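Local coordinates for ABC transporter substrate-binding protein (Staphylococcus aureus subsp. aureus NCTC 8325, PDB 3UN6) that probably serves as the substrate-binding component of an ABC-type import system and binds zinc, its natural cargo being unknown, at residues E176-L181 with T187-A192; L198-K201 with K206-K209. All coordinates share one frame; numbering follows the deposited sequence.

Interaction 1 (E176-L181 with T187-A192); sequences EMPAAL and TGYSVA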
ATOM      1  N   GLU A 176      -6.431   1.907  13.754  1.00 30.25           N
ATOM      2  CA  GLU A 176      -7.001   2.892  14.675  1.00 30.32           C
ATOM      3  C   GLU A 176      -8.076   3.766  14.043  1.00 29.03           C
ATOM      4  O   GLU A 176      -8.774   4.497  14.741  1.00 28.06           O
ATOM      5  CB  GLU A 176      -5.879   3.794  15.206  1.00 32.31           C
ATOM      6  CG  GLU A 176      -4.938   3.108  16.165  1.00 37.32           C
ATOM      7  CD  GLU A 176      -3.805   4.012  16.689  1.00 47.42           C
ATOM      8  OE1 GLU A 176      -3.342   4.920  15.952  1.00 45.03           O
ATOM      9  OE2 GLU A 176      -3.363   3.783  17.853  1.00 53.26           O
HETATM   10  N   MSE A 177      -8.225   3.699  12.720  1.00 28.24           N
HETATM   11  CA  MSE A 177      -9.152   4.597  12.025  1.00 27.55           C
HETATM   12  C   MSE A 177     -10.637   4.372  12.302  1.00 29.05           C
HETATM   13  O   MSE A 177     -11.365   5.339  12.527  1.00 29.83           O
HETATM   14  CB  MSE A 177      -8.833   4.628  10.532  1.00 27.55           C
HETATM   15  CG  MSE A 177      -7.477   5.311  10.265  1.00 27.38           C
HETATM   16 SE   MSE A 177      -7.026   5.211   8.427  1.00 30.29          SE
HETATM   17  CE  MSE A 177      -5.163   5.954   8.510  1.00 23.29           C
ATOM     18  N   PRO A 178     -11.097   3.108  12.314  1.00 30.84           N
ATOM     19  CA  PRO A 178     -12.527   2.879  12.599  1.00 33.10           C
ATOM     20  C   PRO A 178     -12.987   3.441  13.939  1.00 34.52           C
ATOM     21  O   PRO A 178     -14.037   4.064  14.009  1.00 36.80           O
ATOM     22  CB  PRO A 178     -12.645   1.352  12.593  1.00 34.29           C
ATOM     23  CG  PRO A 178     -11.607   0.919  11.661  1.00 30.44           C
ATOM     24  CD  PRO A 178     -10.436   1.869  11.881  1.00 28.73           C
ATOM     25  N   ALA A 179     -12.204   3.239  14.988  1.00 35.46           N
ATOM     26  CA  ALA A 179     -12.552   3.758  16.306  1.00 36.34           C
ATOM     27  C   ALA A 179     -12.520   5.282  16.318  1.00 35.99           C
ATOM     28  O   ALA A 179     -13.402   5.929  16.911  1.00 37.31           O
ATOM     29  CB  ALA A 179     -11.606   3.191  17.368  1.00 37.89           C
ATOM     30  N   ALA A 180     -11.502   5.860  15.678  1.00 34.03           N
ATOM     31  CA  ALA A 180     -11.376   7.321  15.602  1.00 33.50           C
ATOM     32  C   ALA A 180     -12.579   7.947  14.886  1.00 34.21           C
ATOM     33  O   ALA A 180     -13.034   9.043  15.247  1.00 33.06           O
ATOM     34  CB  ALA A 180     -10.081   7.721  14.917  1.00 31.74           C
ATOM     35  N   LEU A 181     -13.077   7.250  13.869  1.00 34.95           N
ATOM     36  CA  LEU A 181     -14.248   7.686  13.099  1.00 37.35           C
ATOM     37  C   LEU A 181     -15.527   7.557  13.935  1.00 40.46           C
ATOM     38  O   LEU A 181     -16.238   8.545  14.121  1.00 42.20           O
ATOM     39  CB  LEU A 181     -14.390   6.854  11.804  1.00 36.21           C
ATOM     40  CG  LEU A 181     -15.450   7.301  10.805  1.00 35.30           C
ATOM     41  CD1 LEU A 181     -15.174   8.740  10.383  1.00 33.63           C
ATOM     42  CD2 LEU A 181     -15.495   6.383   9.594  1.00 37.63           C
ATOM     43  N   THR A 187     -13.610  13.223  10.639  1.00 28.26           N
ATOM     44  CA  THR A 187     -14.776  13.297   9.748  1.00 29.19           C
ATOM     45  C   THR A 187     -14.712  12.097   8.813  1.00 27.58           C
ATOM     46  O   THR A 187     -15.728  11.578   8.353  1.00 27.02           O
ATOM     47  CB  THR A 187     -14.685  14.526   8.793  1.00 29.80           C
ATOM     48  OG1 THR A 187     -14.350  15.713   9.518  1.00 32.78           O
ATOM     49  CG2 THR A 187     -15.988  14.733   8.006  1.00 32.60           C
ATOM     50  N   GLY A 188     -13.498  11.681   8.502  1.00 26.76           N
ATOM     51  CA  GLY A 188     -13.305  10.536   7.618  1.00 25.79           C
ATOM     52  C   GLY A 188     -11.858  10.137   7.538  1.00 25.21           C
ATOM     53  O   GLY A 188     -11.013  10.648   8.281  1.00 26.46           O
ATOM     54  N   TYR A 189     -11.566   9.202   6.640  1.00 23.40           N
ATOM     55  CA  TYR A 189     -10.220   8.748   6.468  1.00 23.20           C
ATOM     56  C   TYR A 189     -10.029   8.095   5.119  1.00 22.61           C
ATOM     57  O   TYR A 189     -11.004   7.819   4.394  1.00 23.46           O
ATOM     58  CB  TYR A 189      -9.796   7.807   7.608  1.00 23.15           C
ATOM     59  CG  TYR A 189     -10.591   6.498   7.792  1.00 22.42           C
ATOM     60  CD1 TYR A 189     -10.305   5.362   7.027  1.00 23.09           C
ATOM     61  CD2 TYR A 189     -11.541   6.385   8.797  1.00 24.54           C
ATOM     62  CE1 TYR A 189     -10.997   4.175   7.218  1.00 19.56           C
ATOM     63  CE2 TYR A 189     -12.234   5.210   9.004  1.00 27.97           C
ATOM     64  CZ  TYR A 189     -11.959   4.106   8.209  1.00 26.41           C
ATOM     65  OH  TYR A 189     -12.642   2.945   8.440  1.00 27.67           O
ATOM     66  N   SER A 190      -8.767   7.927   4.757  1.00 21.73           N
ATOM     67  CA  SER A 190      -8.409   7.246   3.544  1.00 21.03           C
ATOM     68  C   SER A 190      -7.342   6.201   3.899  1.00 21.69           C
ATOM     69  O   SER A 190      -6.388   6.512   4.593  1.00 21.58           O
ATOM     70  CB  SER A 190      -7.902   8.236   2.519  1.00 22.09           C
ATOM     71  OG  SER A 190      -7.631   7.569   1.319  1.00 20.81           O
ATOM     72  N   VAL A 191      -7.496   4.974   3.400  1.00 21.46           N
ATOM     73  CA  VAL A 191      -6.609   3.890   3.771  1.00 19.52           C
ATOM     74  C   VAL A 191      -6.803   2.718   2.832  1.00 19.95           C
ATOM     75  O   VAL A 191      -7.725   2.725   2.009  1.00 18.26           O
ATOM     76  CB  VAL A 191      -6.931   3.434   5.200  1.00 20.74           C
ATOM     77  CG1 VAL A 191      -8.358   2.811   5.239  1.00 19.08           C
ATOM     78  CG2 VAL A 191      -5.873   2.465   5.728  1.00 21.44           C
ATOM     79  N   ALA A 192      -5.897   1.738   2.911  1.00 20.17           N
ATOM     80  CA  ALA A 192      -6.028   0.537   2.108  1.00 20.16           C
ATOM     81  C   ALA A 192      -7.071  -0.352   2.755  1.00 20.60           C
ATOM     82  O   ALA A 192      -7.247  -0.330   3.975  1.00 19.80           O
ATOM     83  CB  ALA A 192      -4.696  -0.212   2.029  1.00 20.39           C
TER
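Selenomethionine Met177 lies with its CB directly over the centre of the Tyr189 ring, a CH-pi contact of 3.6 Å from CB to the ring centroid and only 7° off the ring normal, while its selenium sits obliquely to the same ring. The setting is the helix and second strand of a beta-alpha-beta crossover in one lobe of a periplasmic-binding-protein-like fold, strands 167-171 and 188-192 both pairing parallel with strand 138-142: helix 177-181 and strand 188-192 run nearly antiparallel (168°), their axes 8.7 Å apart. With CG anti to its carbonyl carbon (chi1 -68°) and the chain extended beyond, Met177 reaches obliquely across the Tyr189 ring toward Val191. SE thereby makes a Met-aromatic contact, 3.6 Å from Tyr189 CD1, and then meets the next strand residue that points toward the helix, 3.7 Å from Val191 CB. One turn later in the helix, Leu181 crosses the tyrosine at about a right angle: its CB lies in plane at the ring edge, and CD2 approaches CE2 of Tyr189 obliquely at 3.5 Å. The ring is thus bordered by two helix residues four positions apart, in a contact that is apolar and almost wholly buried. The tyrosine's polar end is satisfied elsewhere, OH bonding to Phe195 O just beyond the strand. On the other side of the strand, Ser190 OG bonds to Val119 O of the neighbouring strand 112-122. The far end of the strand approaches the metal site, with the side chain of Val191 about 4 Å from a bound zinc ion. At the opposite end, Leu181 CD1 rests 3.5 Å from Thr187 O.

Interaction 2 (L198-K201 with K206-K209); sequences LGEK and KTLK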
ATOM      1  N   LEU A 198     -13.820  -2.474   7.295  1.00 27.86           N
ATOM      2  CA  LEU A 198     -13.916  -2.669   8.744  1.00 29.16           C
ATOM      3  C   LEU A 198     -14.655  -1.485   9.381  1.00 31.36           C
ATOM      4  O   LEU A 198     -15.480  -1.684  10.269  1.00 31.09           O
ATOM      5  CB  LEU A 198     -12.537  -2.853   9.382  1.00 28.93           C
ATOM      6  CG  LEU A 198     -12.535  -3.219  10.861  1.00 27.65           C
ATOM      7  CD1 LEU A 198     -13.263  -4.538  11.113  1.00 27.75           C
ATOM      8  CD2 LEU A 198     -11.095  -3.275  11.416  1.00 24.71           C
ATOM      9  N   GLY A 199     -14.377  -0.267   8.914  1.00 30.93           N
ATOM     10  CA  GLY A 199     -15.092   0.915   9.407  1.00 33.22           C
ATOM     11  C   GLY A 199     -16.609   0.785   9.249  1.00 35.40           C
ATOM     12  O   GLY A 199     -17.379   1.201  10.123  1.00 36.40           O
ATOM     13  N   GLU A 200     -17.047   0.197   8.138  1.00 36.13           N
ATOM     14  CA  GLU A 200     -18.474   0.006   7.912  1.00 38.62           C
ATOM     15  C   GLU A 200     -19.032  -1.006   8.886  1.00 40.35           C
ATOM     16  O   GLU A 200     -20.070  -0.779   9.465  1.00 39.80           O
ATOM     17  CB  GLU A 200     -18.761  -0.469   6.491  1.00 38.92           C
ATOM     18  CG  GLU A 200     -18.446   0.546   5.429  1.00 41.17           C
ATOM     19  CD  GLU A 200     -19.001   0.158   4.065  1.00 46.24           C
ATOM     20  OE1 GLU A 200     -19.236  -1.049   3.828  1.00 53.95           O
ATOM     21  OE2 GLU A 200     -19.197   1.058   3.219  1.00 48.01           O
ATOM     22  N   LYS A 201     -18.330  -2.130   9.042  1.00 42.56           N
ATOM     23  CA  LYS A 201     -18.739  -3.213   9.951  1.00 45.60           C
ATOM     24  C   LYS A 201     -18.644  -2.757  11.401  1.00 47.57           C
ATOM     25  O   LYS A 201     -19.607  -2.842  12.143  1.00 48.59           O
ATOM     26  CB  LYS A 201     -17.828  -4.439   9.755  1.00 45.98           C
ATOM     27  CG  LYS A 201     -18.259  -5.765  10.465  1.00 49.57           C
ATOM     28  CD  LYS A 201     -17.043  -6.699  10.676  1.00 51.60           C
ATOM     29  CE  LYS A 201     -17.405  -8.179  10.909  1.00 56.21           C
ATOM     30  NZ  LYS A 201     -17.728  -8.923   9.622  1.00 54.79           N
ATOM     31  N   LYS A 206     -19.032   5.133   6.353  1.00 35.08           N
ATOM     32  CA  LYS A 206     -19.646   5.053   5.029  1.00 34.86           C
ATOM     33  C   LYS A 206     -18.580   5.229   3.964  1.00 32.44           C
ATOM     34  O   LYS A 206     -17.712   6.101   4.092  1.00 29.92           O
ATOM     35  CB  LYS A 206     -20.722   6.141   4.877  1.00 36.03           C
ATOM     36  CG  LYS A 206     -21.342   6.234   3.470  1.00 39.56           C
ATOM     37  CD  LYS A 206     -22.524   7.205   3.435  1.00 42.65           C
ATOM     38  CE  LYS A 206     -23.172   7.276   2.043  1.00 43.18           C
ATOM     39  NZ  LYS A 206     -24.456   8.051   2.062  1.00 42.66           N
ATOM     40  N   THR A 207     -18.629   4.397   2.925  1.00 31.84           N
ATOM     41  CA  THR A 207     -17.679   4.493   1.818  1.00 31.14           C
ATOM     42  C   THR A 207     -18.092   5.630   0.910  1.00 31.11           C
ATOM     43  O   THR A 207     -19.145   5.571   0.272  1.00 33.26           O
ATOM     44  CB  THR A 207     -17.606   3.207   0.996  1.00 31.76           C
ATOM     45  OG1 THR A 207     -17.263   2.114   1.858  1.00 31.85           O
ATOM     46  CG2 THR A 207     -16.539   3.337  -0.118  1.00 29.54           C
ATOM     47  N   LEU A 208     -17.286   6.680   0.868  1.00 29.74           N
ATOM     48  CA  LEU A 208     -17.602   7.834   0.033  1.00 30.49           C
ATOM     49  C   LEU A 208     -17.051   7.697  -1.372  1.00 30.72           C
ATOM     50  O   LEU A 208     -17.706   8.096  -2.323  1.00 31.42           O
ATOM     51  CB  LEU A 208     -17.071   9.113   0.658  1.00 30.59           C
ATOM     52  CG  LEU A 208     -17.703   9.490   1.994  1.00 31.05           C
ATOM     53  CD1 LEU A 208     -16.991  10.691   2.558  1.00 28.75           C
ATOM     54  CD2 LEU A 208     -19.175   9.761   1.789  1.00 33.30           C
ATOM     55  N   LYS A 209     -15.868   7.101  -1.510  1.00 29.70           N
ATOM     56  CA  LYS A 209     -15.233   7.023  -2.812  1.00 31.14           C
ATOM     57  C   LYS A 209     -14.161   5.933  -2.839  1.00 30.35           C
ATOM     58  O   LYS A 209     -13.529   5.650  -1.820  1.00 28.70           O
ATOM     59  CB  LYS A 209     -14.559   8.391  -3.046  1.00 32.24           C
ATOM     60  CG  LYS A 209     -14.616   8.936  -4.423  1.00 37.90           C
ATOM     61  CD  LYS A 209     -16.009   9.359  -4.764  1.00 41.59           C
ATOM     62  CE  LYS A 209     -16.081  10.004  -6.123  1.00 44.95           C
ATOM     63  NZ  LYS A 209     -17.506  10.259  -6.514  1.00 42.78           N
TER
HETATM   64  O   HOH W   1     -21.225   2.507   3.486  1.00 38.21           O
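Glu200 and Thr207 join the last turn of helix 195-201 to the start of strand 206-210 at the protein surface, where the helix is followed by a strand that pairs antiparallel with strand 112-122. The tight part is a single short hydrogen bond: Thr207 OG1 donates to Glu200 OE2 over 2.6 Å. The hydroxyl meets that oxygen from above the carboxylate, 56° out of its plane, as the two side chains converge at a slant. The glutamate chain runs extended beyond CG, which carries its carboxylate across to the strand. Thr207 turns OG1 to the side of its own backbone N (chi1 -57°), and both groups thus face the same oxygen. The backbone share is looser: Thr207 N gives OE2 only a weak, bent bond of 3.4 Å, with an N-H...O angle of 131°. The interface is small, burying 102 Å² in all, and its open side holds a water that donates to Glu200 OE2 and accepts from Thr207 N. OE2 therefore collects hydroxyl, amide and water, an array of donors that would probably favour the charged carboxylate. Its sister oxygen OE1 turns to Gln274 in a weak hydrogen bond, while both Glu200 and Thr207 also lie against Met121 of strand 112-122. Farther along, Leu208 and Lys209 both face Ile120 in a classic beta bulge. The water stands 2.5 Å from Glu200 OE2 and 3.3 Å from Thr207 N.

How the interactions relate
Followed from the N terminus, the chain passes through helix 177-182, turns back and enters strand 188-192; interaction 1 closes this short loop. The strand leads almost directly into helix 195-201, and interaction 2 closes the next turn, bringing the chain back as strand 206-210. The two contacts are in series, neither nested nor crossed, with centres about 9 Å apart. Strands 188-192 and 206-210 both pair antiparallel with strand 112-122, so the two helices are tied to one sheet. The contacts also touch directly: Gly199 CA lies 3.3 Å from Tyr189 OH, and Pro178 CB packs against the same glycine, joining the successive helices.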